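Local coordinates for protein alkaline serine protease (Pseudoalteromonas sp., PDB 1Y9Z) that probably cleaves peptide bonds as a subtilisin-like alkaline serine protease of a cold-adapted Antarctic bacterium, at residues 38-43 with 74-80. Residues are numbered along the deposited sequence; the frame is centred on the assembly and turned at random.
With CA (calcium ion), chain C.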
# COMPACT_ATOMS: atom_id res chain seq x y z
N ASN A 38 -3.06 -4.85 -18.05
CA ASN A 38 -3.03 -6.30 -18.19
C ASN A 38 -3.38 -7.07 -16.91
O ASN A 38 -3.91 -8.17 -16.98
CB ASN A 38 -1.66 -6.78 -18.68
CG ASN A 38 -1.38 -6.38 -20.12
OD1 ASN A 38 -2.30 -6.08 -20.88
ND2 ASN A 38 -0.11 -6.40 -20.50
N ASP A 39 -3.07 -6.49 -15.75
CA ASP A 39 -3.36 -7.16 -14.49
C ASP A 39 -4.74 -6.82 -13.93
O ASP A 39 -5.08 -7.24 -12.83
CB ASP A 39 -2.28 -6.81 -13.45
CG ASP A 39 -1.31 -7.95 -13.20
OD1 ASP A 39 -1.25 -8.87 -14.04
OD2 ASP A 39 -0.60 -7.93 -12.18
N LEU A 40 -5.53 -6.08 -14.70
CA LEU A 40 -6.87 -5.68 -14.25
C LEU A 40 -7.97 -5.83 -15.30
O LEU A 40 -9.15 -5.89 -14.96
CB LEU A 40 -6.86 -4.22 -13.79
CG LEU A 40 -6.00 -3.87 -12.58
CD1 LEU A 40 -5.99 -2.36 -12.40
CD2 LEU A 40 -6.54 -4.56 -11.34
N ASN A 41 -7.58 -5.90 -16.56
CA ASN A 41 -8.53 -6.00 -17.66
C ASN A 41 -9.55 -7.13 -17.57
O ASN A 41 -10.75 -6.90 -17.74
CB ASN A 41 -7.77 -6.13 -18.98
CG ASN A 41 -8.68 -6.12 -20.19
OD1 ASN A 41 -9.18 -5.07 -20.58
ND2 ASN A 41 -8.91 -7.29 -20.77
N ALA A 42 -9.08 -8.34 -17.29
CA ALA A 42 -9.94 -9.51 -17.24
C ALA A 42 -10.62 -9.87 -15.93
O ALA A 42 -11.01 -11.02 -15.71
CB ALA A 42 -9.18 -10.72 -17.77
N ASN A 43 -10.78 -8.89 -15.04
CA ASN A 43 -11.47 -9.16 -13.78
C ASN A 43 -12.97 -9.06 -14.04
O ASN A 43 -13.40 -8.53 -15.06
CB ASN A 43 -11.09 -8.14 -12.71
CG ASN A 43 -9.91 -8.58 -11.87
OD1 ASN A 43 -9.80 -9.75 -11.52
ND2 ASN A 43 -9.04 -7.64 -11.52
N ALA A 74 -7.37 -7.18 -6.27
CA ALA A 74 -7.51 -8.21 -7.28
C ALA A 74 -6.59 -8.20 -8.50
O ALA A 74 -7.03 -8.57 -9.59
CB ALA A 74 -8.97 -8.24 -7.75
N ALA A 75 -5.34 -7.79 -8.35
CA ALA A 75 -4.43 -7.84 -9.50
C ALA A 75 -4.46 -9.31 -9.93
O ALA A 75 -4.34 -10.21 -9.10
CB ALA A 75 -3.03 -7.42 -9.10
N ILE A 76 -4.61 -9.54 -11.23
CA ILE A 76 -4.72 -10.89 -11.78
C ILE A 76 -3.47 -11.76 -11.77
O ILE A 76 -2.38 -11.30 -12.08
CB ILE A 76 -5.28 -10.81 -13.21
CG1 ILE A 76 -6.64 -10.11 -13.19
CG2 ILE A 76 -5.42 -12.21 -13.80
CD1 ILE A 76 -7.19 -9.82 -14.56
N ALA A 77 -3.66 -13.03 -11.41
CA ALA A 77 -2.57 -14.00 -11.40
C ALA A 77 -2.34 -14.40 -12.85
O ALA A 77 -3.23 -14.96 -13.50
CB ALA A 77 -2.96 -15.21 -10.56
N ASN A 78 -1.15 -14.12 -13.37
CA ASN A 78 -0.85 -14.41 -14.77
C ASN A 78 0.63 -14.38 -15.13
O ASN A 78 0.98 -14.10 -16.27
CB ASN A 78 -1.59 -13.42 -15.66
CG ASN A 78 -1.32 -11.98 -15.25
OD1 ASN A 78 -0.37 -11.70 -14.52
ND2 ASN A 78 -2.16 -11.06 -15.73
N ASN A 79 1.51 -14.67 -14.18
CA ASN A 79 2.95 -14.67 -14.47
C ASN A 79 3.55 -13.31 -14.90
O ASN A 79 4.65 -13.27 -15.45
CB ASN A 79 3.25 -15.73 -15.55
CG ASN A 79 4.74 -15.98 -15.72
OD1 ASN A 79 5.44 -16.32 -14.76
ND2 ASN A 79 5.23 -15.83 -16.95
N GLU A 80 2.83 -12.22 -14.66
CA GLU A 80 3.34 -10.88 -14.97
C GLU A 80 2.83 -9.93 -13.89
O GLU A 80 1.79 -10.18 -13.28
CB GLU A 80 2.89 -10.39 -16.36
CG GLU A 80 1.43 -9.96 -16.47
CD GLU A 80 1.09 -9.36 -17.83
OE1 GLU A 80 1.52 -8.22 -18.12
OE2 GLU A 80 0.41 -10.04 -18.63
CA CA C . -0.28 -10.46 -12.45
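The carbonyl of Ala74 accepts a hydrogen bond from the Asn43 side chain, ND2 to O 2.9 Å; an amide suits this buried spot because its nitrogen can also bond to Tyr33. Ala75, small enough to let the backbones close in, makes a CA-H...O contact, CA to Asp39 O 3.4 Å. That same carbonyl takes the main-chain hydrogen bond of Ile76, N to Asp39 O 2.8 Å, while the bulky apolar side chain of Ile76 fills the space beside the type I turn from Leu40 to Asn43, its CD1 3.9 Å from Ala42 CB. The metal takes only the backbone carbonyl, Ile76 O to calcium 2.3 Å, opening the binding loop of a site that resembles the high-affinity calcium site of subtilisins, with Glu2 and Val82 completing the shell. Asp39 suits it by offering charge and two oxygens, OD1 and OD2, at 2.5 and 2.6 Å from the ion. In Asn78, OD1 binds calcium at 2.4 Å and accepts from Glu80 N in an Asx turn, whereas ND2 donates to Asp39 OD1 at 2.9 Å. Glu80 binds through its backbone O, 2.2 Å from calcium, leaving OE1 to receive a weak hydrogen bond from Asn38 ND2 at 3.4 Å.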